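Local coordinates for protein putative transcriptional regulator (Clostridium difficile, PDB 3QI7) that is of unknown function but is a putative lipoprotein with a periplasmic-binding-protein-like fold, and may bind a small ligand such as a sugar, at residues A[29-33]-A[59-63]; A[12-18]-A[87-93]. All coordinates share one frame; numbering follows the deposited sequence.

Interaction 1. Residues A[29-33]-A[59-63]; sequences YNMVE and IKHVV
Tyr29 and His61 meet because each throws its ring opposite its own main-chain nitrogen (chi1 -174° and -167°), sending the imidazole straight out from strand 59-63 to the flank of helix 29-33. His61 enters edge first. Its CE1 stands over one face of the phenol ring, off centre and nearest to Tyr29 CD2 at 3.4 Å, in an edge-to-face pair with ring centroids 4.5 Å apart and planes inclined at 54°. Val32 supplies a second surface: its CG1 sits above the middle of the imidazole, 3.7 Å from the His61 ring centroid, as a CH-pi contact. Across the ring, Val63 CG2 lies over the other face near the rim and also touches Tyr29 CE2 at 3.9 Å. Hydrocarbon thus borders both flat sides of the histidine, and Glu33 OE2 meets ND1 in the ring plane. His61 ND1 donates a nearly straight hydrogen bond of 2.7 Å to Glu33 OE2, received on the anti lone pair, with carboxylate and ring nearly coplanar. The bent Glu33 chain curls back to deliver that oxygen. His61 NE2 is hydrogen-bonded to Thr19 OG1, so both nitrogens are engaged and rotation of the ring is restricted; the carboxylate would be expected to polarise the imidazole. Toward the start of segment 59-63, Val32 CG1 also reaches Ile59 CG2 at 4.0 Å. Segment 29-33 runs almost antiparallel to 59-63, the two short axes coming within 9.6 Å, as expected for a beta-alpha-beta crossover in which helix 26-42 links strands 13-19 and 57-63. Val32 also leans on Val17 and Thr19 of strand 13-19, while Ile59 extends the packing to Met35, Ala36 and Tyr39 farther along helix 26-42 and to Ile315 of helix 306-324.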
# COMPACT_ATOMS: atom_id res chain seq x y z
N TYR A 29 7.18 -9.50 -0.31
CA TYR A 29 8.20 -10.53 -0.10
C TYR A 29 9.59 -9.99 -0.45
O TYR A 29 10.57 -10.07 0.35
CB TYR A 29 7.87 -11.77 -0.91
CG TYR A 29 8.79 -12.94 -0.63
CD1 TYR A 29 10.08 -12.99 -1.18
CD2 TYR A 29 8.38 -13.99 0.17
CE1 TYR A 29 10.93 -14.03 -0.90
CE2 TYR A 29 9.22 -15.05 0.42
CZ TYR A 29 10.49 -15.07 -0.12
OH TYR A 29 11.32 -16.14 0.15
N ASN A 30 9.68 -9.42 -1.65
CA ASN A 30 10.94 -8.88 -2.13
C ASN A 30 11.42 -7.63 -1.39
O ASN A 30 12.63 -7.46 -1.26
CB ASN A 30 10.91 -8.68 -3.64
CG ASN A 30 11.00 -9.99 -4.42
OD1 ASN A 30 11.34 -11.04 -3.88
ND2 ASN A 30 10.74 -9.92 -5.73
N MSE A 31 10.51 -6.77 -0.91
CA MSE A 31 10.94 -5.62 -0.10
C MSE A 31 11.61 -6.09 1.20
O MSE A 31 12.69 -5.59 1.55
CB MSE A 31 9.78 -4.66 0.20
CG MSE A 31 10.09 -3.56 1.24
SE MSE A 31 11.67 -2.48 0.82
CE MSE A 31 11.15 -1.99 -1.01
N VAL A 32 10.99 -7.04 1.90
CA VAL A 32 11.58 -7.63 3.10
C VAL A 32 12.97 -8.23 2.81
O VAL A 32 13.94 -8.03 3.56
CB VAL A 32 10.63 -8.69 3.72
CG1 VAL A 32 11.28 -9.41 4.85
CG2 VAL A 32 9.32 -8.02 4.21
N GLU A 33 13.09 -8.92 1.68
CA GLU A 33 14.38 -9.51 1.31
C GLU A 33 15.43 -8.45 1.08
O GLU A 33 16.60 -8.64 1.46
CB GLU A 33 14.25 -10.43 0.07
CG GLU A 33 13.61 -11.77 0.39
CD GLU A 33 14.36 -12.56 1.47
OE1 GLU A 33 15.58 -12.81 1.29
OE2 GLU A 33 13.75 -12.89 2.53
N ILE A 59 17.07 -9.19 9.87
CA ILE A 59 15.68 -9.47 9.64
C ILE A 59 15.51 -10.98 9.54
O ILE A 59 16.29 -11.65 8.86
CB ILE A 59 15.20 -8.79 8.34
CG1 ILE A 59 15.03 -7.28 8.61
CG2 ILE A 59 13.88 -9.40 7.88
CD1 ILE A 59 14.99 -6.42 7.35
N LYS A 60 14.52 -11.50 10.27
CA LYS A 60 14.12 -12.88 10.09
C LYS A 60 12.83 -12.93 9.30
O LYS A 60 11.73 -12.65 9.84
CB LYS A 60 13.92 -13.59 11.45
CG LYS A 60 13.57 -15.09 11.35
CD LYS A 60 13.71 -15.76 12.71
CE LYS A 60 13.85 -17.30 12.61
NZ LYS A 60 12.51 -17.90 12.61
N HIS A 61 12.94 -13.31 8.03
CA HIS A 61 11.78 -13.39 7.16
C HIS A 61 11.00 -14.70 7.36
O HIS A 61 11.46 -15.79 7.01
CB HIS A 61 12.21 -13.23 5.70
CG HIS A 61 11.07 -13.00 4.76
ND1 HIS A 61 11.24 -12.88 3.40
CD2 HIS A 61 9.73 -12.88 4.98
CE1 HIS A 61 10.07 -12.68 2.82
NE2 HIS A 61 9.14 -12.69 3.75
N VAL A 62 9.78 -14.57 7.87
CA VAL A 62 8.90 -15.70 8.12
C VAL A 62 7.83 -15.74 7.03
O VAL A 62 7.13 -14.73 6.79
CB VAL A 62 8.19 -15.54 9.48
CG1 VAL A 62 7.22 -16.71 9.75
CG2 VAL A 62 9.21 -15.40 10.61
N VAL A 63 7.71 -16.89 6.35
CA VAL A 63 6.82 -17.01 5.20
C VAL A 63 5.60 -17.83 5.57
O VAL A 63 5.70 -18.97 6.01
CB VAL A 63 7.54 -17.64 4.02
CG1 VAL A 63 6.65 -17.63 2.76
CG2 VAL A 63 8.87 -16.91 3.80

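Interaction 2. Residues A[12-18]-A[87-93]; sequences DFKVAVV and EVQAIVV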
# COMPACT_ATOMS: atom_id res chain seq x y z
N ASP A 12 22.45 -7.52 20.44
CA ASP A 12 22.15 -7.70 19.03
C ASP A 12 20.78 -8.38 18.91
O ASP A 12 20.43 -9.22 19.75
CB ASP A 12 23.25 -8.50 18.35
CG ASP A 12 24.60 -7.77 18.35
OD1 ASP A 12 24.65 -6.53 18.58
OD2 ASP A 12 25.62 -8.46 18.12
N PHE A 13 20.00 -8.01 17.91
CA PHE A 13 18.61 -8.45 17.91
C PHE A 13 18.10 -8.84 16.54
O PHE A 13 18.75 -8.57 15.52
CB PHE A 13 17.72 -7.40 18.58
CG PHE A 13 17.66 -6.08 17.86
CD1 PHE A 13 18.65 -5.12 18.05
CD2 PHE A 13 16.60 -5.79 17.00
CE1 PHE A 13 18.60 -3.89 17.41
CE2 PHE A 13 16.54 -4.55 16.34
CZ PHE A 13 17.55 -3.60 16.55
N LYS A 14 16.96 -9.53 16.51
CA LYS A 14 16.27 -9.84 15.25
C LYS A 14 14.91 -9.11 15.18
O LYS A 14 14.21 -8.96 16.20
CB LYS A 14 16.06 -11.35 15.10
CG LYS A 14 17.34 -12.19 15.08
CD LYS A 14 16.99 -13.66 14.82
CE LYS A 14 18.22 -14.57 14.80
NZ LYS A 14 17.85 -15.92 15.30
N VAL A 15 14.60 -8.61 13.99
CA VAL A 15 13.27 -8.13 13.66
C VAL A 15 12.63 -9.18 12.76
O VAL A 15 13.06 -9.37 11.62
CB VAL A 15 13.31 -6.76 12.96
CG1 VAL A 15 11.89 -6.29 12.62
CG2 VAL A 15 14.01 -5.71 13.87
N ALA A 16 11.64 -9.88 13.27
CA ALA A 16 10.97 -10.90 12.47
C ALA A 16 9.91 -10.21 11.62
O ALA A 16 9.20 -9.35 12.13
CB ALA A 16 10.33 -11.98 13.38
N VAL A 17 9.83 -10.58 10.34
CA VAL A 17 8.89 -10.00 9.41
C VAL A 17 8.12 -11.11 8.71
O VAL A 17 8.70 -11.93 7.99
CB VAL A 17 9.59 -9.09 8.35
CG1 VAL A 17 8.57 -8.43 7.50
CG2 VAL A 17 10.47 -8.03 9.05
N VAL A 18 6.80 -11.12 8.91
CA VAL A 18 5.92 -12.15 8.36
C VAL A 18 5.22 -11.64 7.10
O VAL A 18 4.55 -10.59 7.13
CB VAL A 18 4.86 -12.54 9.41
CG1 VAL A 18 3.93 -13.67 8.86
CG2 VAL A 18 5.54 -12.92 10.70
N GLU A 87 16.52 -13.75 20.69
CA GLU A 87 17.05 -12.58 20.01
C GLU A 87 15.98 -11.77 19.26
O GLU A 87 16.20 -10.60 18.95
CB GLU A 87 18.16 -13.02 19.03
CG GLU A 87 19.26 -13.84 19.71
CD GLU A 87 20.50 -13.98 18.83
OE1 GLU A 87 20.34 -14.41 17.67
OE2 GLU A 87 21.61 -13.66 19.30
N VAL A 88 14.83 -12.39 18.98
CA VAL A 88 13.67 -11.71 18.39
C VAL A 88 13.12 -10.69 19.37
O VAL A 88 12.61 -11.04 20.45
CB VAL A 88 12.55 -12.71 17.94
CG1 VAL A 88 11.28 -11.95 17.45
CG2 VAL A 88 13.06 -13.63 16.83
N GLN A 89 13.24 -9.41 18.98
CA GLN A 89 12.78 -8.30 19.79
C GLN A 89 11.62 -7.51 19.17
O GLN A 89 11.04 -6.65 19.84
CB GLN A 89 13.95 -7.37 20.09
CG GLN A 89 15.09 -8.03 20.85
CD GLN A 89 14.67 -8.43 22.25
OE1 GLN A 89 13.74 -7.86 22.81
NE2 GLN A 89 15.35 -9.43 22.83
N ALA A 90 11.26 -7.80 17.91
CA ALA A 90 10.07 -7.22 17.33
C ALA A 90 9.51 -8.15 16.25
O ALA A 90 10.26 -8.89 15.60
CB ALA A 90 10.38 -5.82 16.74
N ILE A 91 8.18 -8.12 16.11
CA ILE A 91 7.51 -8.84 15.03
C ILE A 91 6.64 -7.89 14.20
O ILE A 91 5.74 -7.24 14.74
CB ILE A 91 6.63 -10.02 15.55
CG1 ILE A 91 7.47 -10.99 16.39
CG2 ILE A 91 6.00 -10.76 14.38
CD1 ILE A 91 6.64 -12.04 17.13
N VAL A 92 6.91 -7.84 12.90
CA VAL A 92 6.13 -7.10 11.93
C VAL A 92 5.36 -8.11 11.08
O VAL A 92 5.95 -9.05 10.54
CB VAL A 92 7.06 -6.22 11.01
CG1 VAL A 92 6.27 -5.52 9.91
CG2 VAL A 92 7.87 -5.21 11.86
N VAL A 93 4.06 -7.91 10.94
CA VAL A 93 3.22 -8.75 10.10
C VAL A 93 2.63 -7.90 8.96
O VAL A 93 2.04 -6.86 9.21
CB VAL A 93 2.08 -9.40 10.93
CG1 VAL A 93 1.16 -10.21 10.02
CG2 VAL A 93 2.65 -10.27 12.04
O HOH W 1 18.31 -9.23 21.45
O HOH W 2 22.30 -11.34 20.53
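On one face of the sheet Val15 CG1 meets Val92 CG2 at 4.2 Å, with Ala90 CB beside them and Val17 CG2 against Val92 CB; helix 306-324 packs over this side. On the reverse face Ala16 CB lies between Val88 and Ile91, and the isopropyl groups of Val18 and Val93 run alongside each other, Val18 CB 4.1 Å from Val93 CG2. Helix 101-110 receives Ile91 and Val93. The strands run parallel, as in the Rossmann-like core of periplasmic-binding-protein folds: Lys14 N, Ala16 N and Val18 N donate to Glu87 O, Ala90 O and Val92 O, and Val92 N donates back to Ala16 O at 2.8 Å. A beta bulge interrupts the ladder: Lys14 O accepts from Gln89 N at 3.0 Å, and the register slips by one, leaving Ala90 N buried without a partner. With Phe13 CG set between its backbone N and carbonyl carbon (chi1 64°), the ring leads away from segment 87-93 and Phe13 CB packs on Gln89 CG at 3.5 Å. Near the strand starts, Lys14 NZ makes its stronger salt bridge with Asp85; Glu87 OE1 is a long 3.8 Å from Lys14 NZ. Two waters donate to Asp12 O, one also to Glu87 OE2, the other accepting from Gln89 NE2.

How the interactions relate
Strand 13-19 is shared ground: interaction 2 pairs it with strand 88-94, while strand 57-63 of interaction 1 lies along its other edge. The two centres are 11 Å apart. Val17 joins them directly, its N lying 2.9 Å from Lys60 O and its O 2.9 Å from Val62 N, both probable hydrogen bonds. Val17 CG1 also packs on Val32 CG2 at 3.4 Å, so helix 26-42 rests on the sheet face that carries Val15 and Val92. In sequence, the helix and strand of interaction 1 both fall between the two strands of interaction 2. No ligand site is established at either contact.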